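Local coordinates for cellulose binding protein (Clavibacter michiganensis, PDB 4JJO) that probably binds cellulose and loosens plant cell walls, as the expansin module of a larger protein thought to cleave beta-1,4-glucosidic linkages in cellulose, at residues A[1-6]-A[97-102]; A[36-41]-A[72-77]; A[49-54]-A[62-67]. All coordinates share one frame; numbering follows the deposited sequence.

Contact 1: residues A[1-6]-A[97-102]; sequences MTTHGR and ISYVTV
Ile-97 and Gly-5 exchange two backbone hydrogen bonds, both 3.0 Å: Ile-97 N donates to Gly-5 O and Gly-5 N to Ile-97 O. The carbonyl of Ile-97 also accepts from a water that lies in the ring plane of His-4, at its ND1 edge. On the Ile-97 side chain, CG1 and CD1 lie against the backbone of Arg-6, with CD1 3.5 Å from Arg-6 O, and the same side chain also packs on Val-54 of strand 51-56. Ser-98 faces His-4 in a non-hydrogen-bonded antiparallel pair; its CB comes to 3.6 Å from His-4 ND1, approaching the ring obliquely. These strands, 3-10 and 95-101, are the first and last of the six-stranded sheet, and their pairing closes it into the double-psi beta-barrel expected of this family. Tyr-99 then forms the hydrogen-bonded pair with Thr-3, whose N donates almost straight to Tyr-99 O (175°). Chi1 of 60° sets CG between the backbone N and the carbonyl carbon; the phenol runs beside the Thr-3 side chain, both pointing the same way. Thr-3 CB sits over one ring face, 3.8 Å from the centroid and 17° off the normal, a CH-pi contact, while CG2 reaches the hydroxyl end, 3.4 Å from Tyr-99 OH. That hydroxyl is hydrogen-bonded to Glu-41, which helps to hold the far end of the ring. One water accepts from Thr-3 OG1 and donates to the carbonyls of Met-1 and Tyr-99. Val-100 CG1 meets Thr-2 OG1 at 3.5 Å, the side chains crossing at a slant. Beyond it, Thr-101 N reaches Met-1 O through a second water.

Contact 2: residues A[36-41]-A[72-77]; sequences AVSSPE and CEVGHL
Ala-36 sets its carbonyl against Leu-77, O to CA 3.9 Å, and Val-37 follows with an apolar contact: its CG1 lies 3.8 Å from Leu-77 CD2, the two side chains side by side and pointing the same way. Ser-38 is the N-cap of helix 39-42. Its CB packs against Cys-72 O (3.2 Å), and its OG, held between the backbone N and the carbonyl carbon (chi1 63°), donates to the anti lone pair of Glu-41 OE2 at 2.7 Å. Strand 34-38 passes into its helix beside the loop that leads to strand 76-80, within the double-psi barrel domain; a disulfide between Cys-72 and Cys-69 ties the start of that loop. Ser-39 N reaches Cys-72 O through a water. Pro-40 CG touches Val-74 CG2 at a slant, 3.9 Å away. Glu-41, extended beyond CG, brings OE2 to the type II turn from Glu-73 to His-76. Gly-75 N donates to Glu-41 OE2 at 3.2 Å, with an angle of 166° at the hydrogen, from 42° above the carboxylate plane. A water that accepts from Ser-38 N also donates to Glu-41 OE2 (2.6 Å) and to His-76 O, giving OE2 three donors.

Contact 3: residues A[49-54]-A[62-67]; sequences GTFLDV and RVQVAD
Leu-52 and Val-63 form the apolar centre, Leu-52 CB lying 3.9 Å from Val-63 CG2 on the barrel-interior face. Val-65 CG2 reaches Leu-52 CG from one side along the strand, and Val-54 CG2 approaches Val-63 CG2 from the other; Val-35 of strand 34-38 touches Leu-52, Val-63 and Val-65. Leu-52 N donates to Val-63 O and Val-63 N to Leu-52 O, each at 2.9 Å, as the hydrogen-bonded pair of the antiparallel hairpin built from strands 51-56 and 59-69. Further along, Val-65 N donates to Thr-50 O. On the other face of the sheet, the Phe-51 ring lies across Gln-64: CG of Gln-64 stands over one ring face, 4.1 Å above its plane and offset toward the rim, and the ring and amide planes are only 18° apart. The Gln-64 amide oxygen is joined to Gly-49 O by a water that donates to both. At the polar edge Arg-62, bent at chi3 (-65°), grips Asp-53 side-on in a salt bridge. Its NE meets OD1 of Asp-53 at 2.9 Å, and its NH2 meets OD2 of Asp-53 at 2.9 Å, both on the syn sides, with the two planes 30° apart. Two nearly straight bonds to separate oxygens restrict rotation of both groups, and the paired charges probably offset each other on this solvent-accessible face.

In the fold
From the N terminus, strand 3-10 opens the largest loop, which contact 1 closes some ninety residues later by pairing it with strand 95-101. Within that loop contact 2 brings the end of strand 34-38 and helix 39-42 to the approach of strand 76-80. Inside this second loop lies contact 3, the short hairpin of strands 51-56 and 59-69. The three therefore nest without crossing. Neighbouring strands link them: 95-101 bonds to 51-56, 34-38 to 59-69, and 76-80 to 3-10. Leu-77 of contact 2 packs on Ile-97 of contact 1 and on Leu-52 and Val-54 of contact 3, inside the N-terminal barrel domain.

Contact 1: residues A[1-6]-A[97-102]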
loop_
_atom_site.group_PDB
_atom_site.type_symbol
_atom_site.label_atom_id
_atom_site.label_comp_id
_atom_site.label_asym_id
_atom_site.label_seq_id
_atom_site.Cartn_x
_atom_site.Cartn_y
_atom_site.Cartn_z
ATOM N N MET A 1 1.280 11.488 15.456
ATOM C CA MET A 1 1.757 10.631 16.576
ATOM C C MET A 1 3.124 10.058 16.236
ATOM O O MET A 1 3.267 9.296 15.279
ATOM C CB MET A 1 0.755 9.506 16.835
ATOM C CG MET A 1 1.218 8.486 17.859
ATOM S SD MET A 1 2.206 7.166 17.130
ATOM C CE MET A 1 3.298 6.780 18.495
ATOM N N THR A 2 4.128 10.429 17.025
ATOM C CA THR A 2 5.504 10.055 16.729
ATOM C C THR A 2 5.919 8.786 17.457
ATOM O O THR A 2 5.766 8.675 18.674
ATOM C CB THR A 2 6.486 11.174 17.113
ATOM O OG1 THR A 2 6.147 12.373 16.406
ATOM C CG2 THR A 2 7.911 10.771 16.772
ATOM N N THR A 3 6.456 7.836 16.698
ATOM C CA THR A 3 6.972 6.601 17.260
ATOM C C THR A 3 8.485 6.682 17.348
ATOM O O THR A 3 9.153 7.060 16.386
ATOM C CB THR A 3 6.604 5.387 16.395
ATOM O OG1 THR A 3 5.184 5.200 16.407
ATOM C CG2 THR A 3 7.279 4.133 16.926
ATOM N N HIS A 4 9.022 6.332 18.510
ATOM C CA HIS A 4 10.462 6.285 18.699
ATOM C C HIS A 4 10.929 4.843 18.771
ATOM O O HIS A 4 10.357 4.025 19.493
ATOM C CB HIS A 4 10.862 7.035 19.966
ATOM C CG HIS A 4 10.611 8.509 19.895
ATOM N ND1 HIS A 4 11.552 9.401 19.434
ATOM C CD2 HIS A 4 9.521 9.244 20.222
ATOM C CE1 HIS A 4 11.055 10.627 19.479
ATOM N NE2 HIS A 4 9.824 10.557 19.954
ATOM N N GLY A 5 11.969 4.537 18.008
ATOM C CA GLY A 5 12.476 3.182 17.935
ATOM C C GLY A 5 13.780 3.097 17.175
ATOM O O GLY A 5 14.673 3.925 17.355
ATOM N N ARG A 6 13.881 2.099 16.306
ATOM C CA ARG A 6 15.137 1.790 15.639
ATOM C C ARG A 6 14.895 1.246 14.243
ATOM O O ARG A 6 13.789 0.814 13.918
ATOM C CB ARG A 6 15.903 0.758 16.463
ATOM C CG ARG A 6 15.113 -0.521 16.717
ATOM C CD ARG A 6 15.700 -1.336 17.860
ATOM N NE ARG A 6 15.059 -2.640 17.984
ATOM C CZ ARG A 6 14.103 -2.937 18.860
ATOM N NH1 ARG A 6 13.657 -2.028 19.719
ATOM N NH2 ARG A 6 13.591 -4.159 18.882
ATOM N N ILE A 97 15.776 5.891 15.445
ATOM C CA ILE A 97 14.929 6.680 14.566
ATOM C C ILE A 97 13.683 7.145 15.302
ATOM O O ILE A 97 13.354 6.644 16.380
ATOM C CB ILE A 97 14.466 5.862 13.341
ATOM C CG1 ILE A 97 13.665 4.642 13.796
ATOM C CG2 ILE A 97 15.654 5.420 12.501
ATOM C CD1 ILE A 97 12.840 4.008 12.705
ATOM N N SER A 98 13.005 8.126 14.717
ATOM C CA SER A 98 11.642 8.454 15.094
ATOM C C SER A 98 10.843 8.538 13.799
ATOM O O SER A 98 11.395 8.882 12.754
ATOM C CB SER A 98 11.583 9.781 15.849
ATOM O OG SER A 98 11.789 10.870 14.968
ATOM N N TYR A 99 9.559 8.210 13.843
ATOM C CA TYR A 99 8.763 8.283 12.623
ATOM C C TYR A 99 7.284 8.565 12.836
ATOM O O TYR A 99 6.727 8.336 13.909
ATOM C CB TYR A 99 8.932 7.019 11.768
ATOM C CG TYR A 99 8.527 5.721 12.431
ATOM C CD1 TYR A 99 7.266 5.183 12.227
ATOM C CD2 TYR A 99 9.415 5.018 13.238
ATOM C CE1 TYR A 99 6.893 3.988 12.814
ATOM C CE2 TYR A 99 9.051 3.821 13.830
ATOM C CZ TYR A 99 7.788 3.311 13.613
ATOM O OH TYR A 99 7.418 2.123 14.201
ATOM N N VAL A 100 6.672 9.083 11.780
ATOM C CA VAL A 100 5.244 9.348 11.744
ATOM C C VAL A 100 4.682 8.808 10.443
ATOM O O VAL A 100 5.398 8.699 9.447
ATOM C CB VAL A 100 4.941 10.859 11.792
ATOM C CG1 VAL A 100 5.294 11.438 13.148
ATOM C CG2 VAL A 100 5.685 11.584 10.677
ATOM N N THR A 101 3.401 8.466 10.455
ATOM C CA THR A 101 2.690 8.163 9.224
ATOM C C THR A 101 2.274 9.473 8.571
ATOM O O THR A 101 1.728 10.361 9.227
ATOM C CB THR A 101 1.448 7.300 9.482
ATOM O OG1 THR A 101 1.851 5.998 9.923
ATOM C CG2 THR A 101 0.620 7.161 8.214
ATOM N N VAL A 102 2.542 9.590 7.276
ATOM C CA VAL A 102 2.231 10.801 6.537
ATOM C C VAL A 102 0.748 10.865 6.209
ATOM O O VAL A 102 0.174 9.902 5.701
ATOM C CB VAL A 102 3.020 10.865 5.215
ATOM C CG1 VAL A 102 2.647 12.115 4.433
ATOM C CG2 VAL A 102 4.518 10.819 5.480
HETATM O O HOH W 1 4.322 6.761 14.353
HETATM O O HOH W 2 1.849 9.111 12.804
HETATM O O HOH W 3 14.384 8.531 18.501
#

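Contact 2: residues A[36-41]-A[72-77]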
loop_
_atom_site.group_PDB
_atom_site.type_symbol
_atom_site.label_atom_id
_atom_site.label_comp_id
_atom_site.label_asym_id
_atom_site.label_seq_id
_atom_site.Cartn_x
_atom_site.Cartn_y
_atom_site.Cartn_z
ATOM N N ALA A 36 9.615 -2.386 5.702
ATOM C CA ALA A 36 8.808 -3.454 6.265
ATOM C C ALA A 36 8.501 -3.098 7.711
ATOM O O ALA A 36 9.394 -2.709 8.465
ATOM C CB ALA A 36 9.544 -4.772 6.192
ATOM N N VAL A 37 7.237 -3.224 8.096
ATOM C CA VAL A 37 6.808 -2.814 9.427
ATOM C C VAL A 37 6.360 -4.006 10.262
ATOM O O VAL A 37 6.017 -5.059 9.727
ATOM C CB VAL A 37 5.661 -1.787 9.357
ATOM C CG1 VAL A 37 6.139 -0.501 8.695
ATOM C CG2 VAL A 37 4.461 -2.363 8.615
ATOM N N SER A 38 6.361 -3.829 11.578
ATOM C CA SER A 38 5.989 -4.900 12.492
ATOM C C SER A 38 4.559 -5.356 12.220
ATOM O O SER A 38 3.763 -4.623 11.628
ATOM C CB SER A 38 6.133 -4.445 13.945
ATOM O OG SER A 38 5.261 -3.368 14.230
ATOM N N SER A 39 4.238 -6.569 12.654
ATOM C CA SER A 39 2.939 -7.158 12.365
ATOM C C SER A 39 1.783 -6.301 12.875
ATOM O O SER A 39 0.790 -6.140 12.173
ATOM C CB SER A 39 2.854 -8.574 12.933
ATOM O OG SER A 39 3.730 -9.445 12.237
ATOM N N PRO A 40 1.903 -5.747 14.095
ATOM C CA PRO A 40 0.838 -4.863 14.587
ATOM C C PRO A 40 0.673 -3.595 13.746
ATOM O O PRO A 40 -0.446 -3.126 13.546
ATOM C CB PRO A 40 1.302 -4.507 16.005
ATOM C CG PRO A 40 2.208 -5.615 16.398
ATOM C CD PRO A 40 2.909 -6.022 15.136
ATOM N N GLU A 41 1.782 -3.047 13.265
ATOM C CA GLU A 41 1.739 -1.843 12.444
ATOM C C GLU A 41 1.320 -2.164 11.011
ATOM O O GLU A 41 0.744 -1.319 10.325
ATOM C CB GLU A 41 3.098 -1.136 12.467
ATOM C CG GLU A 41 3.467 -0.578 13.838
ATOM C CD GLU A 41 4.851 0.035 13.877
ATOM O OE1 GLU A 41 4.968 1.251 13.621
ATOM O OE2 GLU A 41 5.819 -0.694 14.179
ATOM N N CYS A 72 10.038 -7.939 13.911
ATOM C CA CYS A 72 10.203 -6.589 14.439
ATOM C C CYS A 72 9.208 -6.266 15.550
ATOM O O CYS A 72 8.013 -6.551 15.436
ATOM C CB CYS A 72 10.039 -5.558 13.318
ATOM S SG CYS A 72 11.389 -5.471 12.109
ATOM N N GLU A 73 9.708 -5.674 16.629
ATOM C CA GLU A 73 8.842 -5.098 17.643
ATOM C C GLU A 73 8.238 -3.825 17.071
ATOM O O GLU A 73 8.722 -3.290 16.074
ATOM C CB GLU A 73 9.629 -4.757 18.911
ATOM C CG GLU A 73 10.306 -5.936 19.588
ATOM C CD GLU A 73 9.318 -6.937 20.156
ATOM O OE1 GLU A 73 8.106 -6.639 20.168
ATOM O OE2 GLU A 73 9.754 -8.023 20.593
ATOM N N VAL A 74 7.178 -3.339 17.700
ATOM C CA VAL A 74 6.618 -2.052 17.326
ATOM C C VAL A 74 7.693 -0.998 17.560
ATOM O O VAL A 74 8.348 -0.998 18.600
ATOM C CB VAL A 74 5.371 -1.714 18.163
ATOM C CG1 VAL A 74 4.811 -0.360 17.762
ATOM C CG2 VAL A 74 4.310 -2.796 18.010
ATOM N N GLY A 75 7.879 -0.110 16.589
ATOM C CA GLY A 75 8.925 0.896 16.672
ATOM C C GLY A 75 10.181 0.505 15.911
ATOM O O GLY A 75 11.062 1.331 15.687
ATOM N N HIS A 76 10.259 -0.759 15.509
ATOM C CA HIS A 76 11.425 -1.264 14.791
ATOM C C HIS A 76 11.112 -1.431 13.309
ATOM O O HIS A 76 10.384 -2.342 12.916
ATOM C CB HIS A 76 11.879 -2.596 15.394
ATOM C CG HIS A 76 12.996 -3.255 14.644
ATOM N ND1 HIS A 76 13.532 -4.468 15.027
ATOM C CD2 HIS A 76 13.676 -2.879 13.537
ATOM C CE1 HIS A 76 14.494 -4.805 14.192
ATOM N NE2 HIS A 76 14.604 -3.861 13.275
ATOM N N LEU A 77 11.667 -0.542 12.491
ATOM C CA LEU A 77 11.472 -0.597 11.049
ATOM C C LEU A 77 12.585 -1.380 10.373
ATOM O O LEU A 77 13.742 -1.321 10.783
ATOM C CB LEU A 77 11.440 0.810 10.451
ATOM C CG LEU A 77 10.351 1.792 10.884
ATOM C CD1 LEU A 77 10.534 3.097 10.124
ATOM C CD2 LEU A 77 8.966 1.225 10.644
HETATM O O HOH W 4 7.698 -1.477 12.544
HETATM O O HOH W 5 6.226 -8.076 14.091
#

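Contact 3: residues A[49-54]-A[62-67]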
loop_
_atom_site.group_PDB
_atom_site.type_symbol
_atom_site.label_atom_id
_atom_site.label_comp_id
_atom_site.label_asym_id
_atom_site.label_seq_id
_atom_site.Cartn_x
_atom_site.Cartn_y
_atom_site.Cartn_z
ATOM N N GLY A 49 0.693 0.702 1.291
ATOM C CA GLY A 49 0.511 1.866 0.442
ATOM C C GLY A 49 0.696 3.187 1.164
ATOM O O GLY A 49 0.833 4.229 0.522
ATOM N N THR A 50 0.691 3.156 2.493
ATOM C CA THR A 50 0.898 4.373 3.268
ATOM C C THR A 50 2.379 4.720 3.313
ATOM O O THR A 50 3.230 3.919 2.928
ATOM C CB THR A 50 0.359 4.255 4.711
ATOM O OG1 THR A 50 1.145 3.312 5.453
ATOM C CG2 THR A 50 -1.102 3.835 4.713
ATOM N N PHE A 51 2.679 5.920 3.788
ATOM C CA PHE A 51 4.049 6.407 3.807
ATOM C C PHE A 51 4.458 6.838 5.204
ATOM O O PHE A 51 3.656 7.393 5.955
ATOM C CB PHE A 51 4.201 7.578 2.835
ATOM C CG PHE A 51 4.133 7.177 1.389
ATOM C CD1 PHE A 51 5.286 7.065 0.632
ATOM C CD2 PHE A 51 2.918 6.901 0.789
ATOM C CE1 PHE A 51 5.228 6.692 -0.697
ATOM C CE2 PHE A 51 2.852 6.527 -0.541
ATOM C CZ PHE A 51 4.010 6.423 -1.285
ATOM N N LEU A 52 5.712 6.564 5.547
ATOM C CA LEU A 52 6.291 7.016 6.802
ATOM C C LEU A 52 7.361 8.056 6.518
ATOM O O LEU A 52 8.163 7.884 5.601
ATOM C CB LEU A 52 6.947 5.851 7.549
ATOM C CG LEU A 52 6.129 4.581 7.776
ATOM C CD1 LEU A 52 6.986 3.535 8.485
ATOM C CD2 LEU A 52 4.880 4.881 8.572
ATOM N N ASP A 53 7.369 9.136 7.292
ATOM C CA ASP A 53 8.517 10.032 7.312
ATOM C C ASP A 53 9.402 9.632 8.479
ATOM O O ASP A 53 9.029 9.800 9.639
ATOM C CB ASP A 53 8.094 11.498 7.432
ATOM C CG ASP A 53 7.795 12.123 6.089
ATOM O OD1 ASP A 53 8.203 11.538 5.064
ATOM O OD2 ASP A 53 7.161 13.198 6.052
ATOM N N VAL A 54 10.572 9.091 8.156
ATOM C CA VAL A 54 11.478 8.539 9.155
ATOM C C VAL A 54 12.644 9.484 9.394
ATOM O O VAL A 54 13.361 9.843 8.461
ATOM C CB VAL A 54 12.035 7.181 8.696
ATOM C CG1 VAL A 54 12.900 6.569 9.779
ATOM C CG2 VAL A 54 10.899 6.240 8.325
ATOM N N ARG A 62 11.343 9.756 3.304
ATOM C CA ARG A 62 9.994 9.223 3.197
ATOM C C ARG A 62 10.040 7.841 2.560
ATOM O O ARG A 62 10.684 7.649 1.530
ATOM C CB ARG A 62 9.123 10.160 2.364
ATOM C CG ARG A 62 7.696 9.678 2.166
ATOM C CD ARG A 62 6.803 10.803 1.663
ATOM N NE ARG A 62 6.665 11.860 2.661
ATOM C CZ ARG A 62 5.857 12.907 2.547
ATOM N NH1 ARG A 62 5.095 13.056 1.473
ATOM N NH2 ARG A 62 5.810 13.809 3.516
ATOM N N VAL A 63 9.366 6.880 3.185
ATOM C CA VAL A 63 9.353 5.511 2.684
ATOM C C VAL A 63 7.931 4.976 2.533
ATOM O O VAL A 63 7.042 5.303 3.320
ATOM C CB VAL A 63 10.153 4.561 3.608
ATOM C CG1 VAL A 63 11.637 4.881 3.548
ATOM C CG2 VAL A 63 9.638 4.637 5.038
ATOM N N GLN A 64 7.727 4.156 1.507
ATOM C CA GLN A 64 6.445 3.504 1.285
ATOM C C GLN A 64 6.388 2.200 2.073
ATOM O O GLN A 64 7.307 1.384 2.005
ATOM C CB GLN A 64 6.244 3.213 -0.205
ATOM C CG GLN A 64 4.965 2.443 -0.518
ATOM C CD GLN A 64 4.743 2.199 -2.007
ATOM O OE1 GLN A 64 3.668 1.755 -2.413
ATOM N NE2 GLN A 64 5.752 2.480 -2.825
ATOM N N VAL A 65 5.314 2.009 2.829
ATOM C CA VAL A 65 5.116 0.754 3.538
ATOM C C VAL A 65 4.780 -0.321 2.514
ATOM O O VAL A 65 3.763 -0.242 1.827
ATOM C CB VAL A 65 3.992 0.853 4.581
ATOM C CG1 VAL A 65 3.672 -0.523 5.139
ATOM C CG2 VAL A 65 4.385 1.805 5.701
ATOM N N ALA A 66 5.643 -1.327 2.415
ATOM C CA ALA A 66 5.561 -2.293 1.330
ATOM C C ALA A 66 5.592 -3.738 1.806
ATOM O O ALA A 66 5.392 -4.654 1.011
ATOM C CB ALA A 66 6.707 -2.062 0.370
ATOM N N ASP A 67 5.842 -3.951 3.094
ATOM C CA ASP A 67 6.171 -5.289 3.568
ATOM C C ASP A 67 5.898 -5.450 5.060
ATOM O O ASP A 67 5.686 -4.468 5.772
ATOM C CB ASP A 67 7.652 -5.562 3.295
ATOM C CG ASP A 67 7.953 -7.033 3.067
ATOM O OD1 ASP A 67 7.062 -7.879 3.296
ATOM O OD2 ASP A 67 9.091 -7.342 2.651
HETATM O O HOH W 6 1.704 3.807 -2.136
#